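Local coordinates for FHA domain-containing protein FhaA (Mycobacterium tuberculosis, PDB 3PO8) that regulates cell growth and peptidoglycan synthesis by binding MviN, and recognises phosphorylated MviN and PknB through its FHA domain, at residues 85-89 against 90-94. Sequence-based numbering, arbitrary orientation.
Sequences IRLGH and SEIIV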
ATOM      1  N   ILE A  85       0.722  -5.377  -4.304  1.00  9.88           N
ATOM      2  CA  ILE A  85      -0.436  -4.488  -4.504  1.00  9.46           C
ATOM      3  C   ILE A  85      -0.335  -3.818  -5.862  1.00 10.48           C
ATOM      4  O   ILE A  85       0.708  -3.289  -6.193  1.00 10.83           O
ATOM      5  CB  ILE A  85      -0.498  -3.398  -3.417  1.00  9.12           C
ATOM      6  CG1 ILE A  85      -0.485  -4.021  -2.021  1.00 10.64           C
ATOM      7  CG2 ILE A  85      -1.739  -2.517  -3.659  1.00  9.95           C
ATOM      8  CD1 ILE A  85      -0.046  -3.030  -0.983  1.00 12.39           C
ATOM      9  N   ARG A  86      -1.402  -3.829  -6.649  1.00 10.82           N
ATOM     10  CA  ARG A  86      -1.415  -3.113  -7.915  1.00 11.21           C
ATOM     11  C   ARG A  86      -2.502  -2.076  -7.941  1.00 11.09           C
ATOM     12  O   ARG A  86      -3.631  -2.326  -7.539  1.00 11.36           O
ATOM     13  CB  ARG A  86      -1.562  -4.061  -9.081  1.00 11.47           C
ATOM     14  CG  ARG A  86      -0.323  -4.881  -9.270  1.00 14.79           C
ATOM     15  CD  ARG A  86      -0.456  -5.905 -10.383  1.00 17.56           C
ATOM     16  NE  ARG A  86       0.799  -6.640 -10.532  1.00 19.91           N
ATOM     17  CZ  ARG A  86       1.151  -7.741  -9.862  1.00 21.10           C
ATOM     18  NH1 ARG A  86       0.334  -8.318  -8.987  1.00 19.60           N
ATOM     19  NH2 ARG A  86       2.352  -8.290 -10.090  1.00 24.42           N
ATOM     20  N   LEU A  87      -2.115  -0.896  -8.374  1.00 11.25           N
ATOM     21  CA  LEU A  87      -3.020   0.232  -8.452  1.00 11.33           C
ATOM     22  C   LEU A  87      -2.513   1.117  -9.543  1.00 11.89           C
ATOM     23  O   LEU A  87      -1.311   1.347  -9.660  1.00 11.69           O
ATOM     24  CB  LEU A  87      -3.072   0.985  -7.119  1.00 11.53           C
ATOM     25  CG  LEU A  87      -1.841   1.699  -6.574  1.00 12.34           C
ATOM     26  CD1 LEU A  87      -2.247   2.576  -5.383  1.00 14.61           C
ATOM     27  CD2 LEU A  87      -0.713   0.750  -6.153  1.00 14.26           C
ATOM     28  N   GLY A  88      -3.418   1.619 -10.360  1.00 13.56           N
ATOM     29  CA  GLY A  88      -3.015   2.317 -11.558  1.00 14.74           C
ATOM     30  C   GLY A  88      -2.055   1.485 -12.378  1.00 15.34           C
ATOM     31  O   GLY A  88      -2.335   0.333 -12.704  1.00 16.79           O
ATOM     32  N   HIS A  89      -0.915   2.084 -12.700  1.00 16.47           N
ATOM     33  CA  HIS A  89       0.150   1.452 -13.434  1.00 18.68           C
ATOM     34  C   HIS A  89       1.269   1.032 -12.490  1.00 18.24           C
ATOM     35  O   HIS A  89       2.358   0.646 -12.930  1.00 19.94           O
ATOM     36  CB  HIS A  89       0.698   2.445 -14.479  1.00 19.75           C
ATOM     37  CG  HIS A  89      -0.367   3.141 -15.278  1.00 24.75           C
ATOM     38  ND1 HIS A  89      -0.829   2.658 -16.483  1.00 29.71           N
ATOM     39  CD2 HIS A  89      -1.069   4.275 -15.037  1.00 27.51           C
ATOM     40  CE1 HIS A  89      -1.762   3.469 -16.953  1.00 30.18           C
ATOM     41  NE2 HIS A  89      -1.926   4.457 -16.092  1.00 30.83           N
ATOM     42  N   SER A  90       1.001   1.090 -11.187  1.00 16.48           N
ATOM     43  CA  SER A  90       2.016   0.902 -10.175  1.00 16.35           C
ATOM     44  C   SER A  90       1.907  -0.462  -9.492  1.00 15.02           C
ATOM     45  O   SER A  90       0.815  -1.043  -9.386  1.00 15.46           O
ATOM     46  CB  SER A  90       1.895   1.986  -9.103  1.00 16.39           C
ATOM     47  OG  SER A  90       2.102   3.286  -9.625  1.00 18.19           O
ATOM     48  N   GLU A  91       3.039  -0.948  -8.994  1.00 14.27           N
ATOM     49  CA  GLU A  91       3.122  -2.217  -8.276  1.00 14.74           C
ATOM     50  C   GLU A  91       3.917  -1.983  -7.021  1.00 13.23           C
ATOM     51  O   GLU A  91       5.003  -1.420  -7.073  1.00 14.52           O
ATOM     52  CB  GLU A  91       3.811  -3.295  -9.124  1.00 16.06           C
ATOM     53  CG  GLU A  91       3.189  -3.511 -10.486  1.00 21.37           C
ATOM     54  CD  GLU A  91       3.704  -4.782 -11.159  1.00 25.98           C
ATOM     55  OE1 GLU A  91       4.734  -5.335 -10.696  1.00 31.85           O
ATOM     56  OE2 GLU A  91       3.077  -5.227 -12.149  1.00 31.00           O
ATOM     57  N   ILE A  92       3.369  -2.420  -5.892  1.00 12.23           N
ATOM     58  CA  ILE A  92       4.014  -2.271  -4.598  1.00 12.00           C
ATOM     59  C   ILE A  92       4.216  -3.622  -3.943  1.00 11.60           C
ATOM     60  O   ILE A  92       3.267  -4.384  -3.775  1.00 12.25           O
ATOM     61  CB  ILE A  92       3.173  -1.401  -3.692  1.00 11.90           C
ATOM     62  CG1 ILE A  92       3.133   0.025  -4.240  1.00 14.25           C
ATOM     63  CG2 ILE A  92       3.715  -1.419  -2.269  1.00 13.53           C
ATOM     64  CD1 ILE A  92       2.141   0.946  -3.561  1.00 15.47           C
ATOM     65  N   ILE A  93       5.448  -3.919  -3.566  1.00 11.64           N
ATOM     66  CA  ILE A  93       5.792  -5.157  -2.879  1.00 12.58           C
ATOM     67  C   ILE A  93       5.772  -4.930  -1.376  1.00 11.42           C
ATOM     68  O   ILE A  93       6.393  -3.994  -0.866  1.00 11.64           O
ATOM     69  CB  ILE A  93       7.200  -5.653  -3.291  1.00 13.31           C
ATOM     70  CG1 ILE A  93       7.289  -5.782  -4.826  1.00 16.59           C
ATOM     71  CG2 ILE A  93       7.520  -6.983  -2.628  1.00 15.68           C
ATOM     72  CD1 ILE A  93       8.693  -5.890  -5.379  1.00 19.93           C
ATOM     73  N   VAL A  94       5.051  -5.783  -0.671  1.00 10.93           N
ATOM     74  CA  VAL A  94       4.873  -5.663   0.768  1.00 11.68           C
ATOM     75  C   VAL A  94       5.818  -6.653   1.434  1.00 12.27           C
ATOM     76  O   VAL A  94       5.821  -7.827   1.079  1.00 13.48           O
ATOM     77  CB  VAL A  94       3.430  -6.013   1.177  1.00 11.22           C
ATOM     78  CG1 VAL A  94       3.282  -5.968   2.695  1.00 13.78           C
ATOM     79  CG2 VAL A  94       2.456  -5.076   0.509  1.00 12.38           C
TER
HETATM   80  O   HOH W   1      -0.512  -1.835 -11.718  1.00 22.34           O
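Ile85 to Leu87 and Ser90 to Ile92 pair as a tight antiparallel beta hairpin, formed by the last two strands of the FHA beta sandwich. A type II' turn from Leu87 to Ser90 closes it, with Gly88 at positive phi (52°). Ile85 N donates to Ile92 O and Ile92 N to Ile85 O, each at 2.8 Å. Leu87 and Ser90 form a second hydrogen-bonded pair next to the turn, with Leu87 N to Ser90 O longer, at 3.1 Å. One water donates to both Gly88 O and Ser90 O.

Ile85, Leu87, Ile92 and Val94 face the core between the two sheets. Leu47 of the facing sheet meets Ile85 and Leu87, Ile27 meets Leu87 and Ile92, and Val94 packs on Val6 and Leu8 of the neighbouring strand 4-10. Ile85 CD1 touches Val94 CG2 at 3.6 Å, and Leu87 CD2 reaches Ile92 CD1 at 3.9 Å. Near the turn, Asp39 OD2 hydrogen-bonds to both Ser90 OG and His89 N.

Arg86 and Glu91 project from the other face, side by side. The Arg86 chain is extended from CG to NE, which carries the guanidinium out alongside the carboxylate. The two planes stand 85° apart. Arg86 NE makes a salt bridge of 3.1 Å to Glu91 OE2, which lies near the guanidinium plane but is approached from above the carboxylate plane.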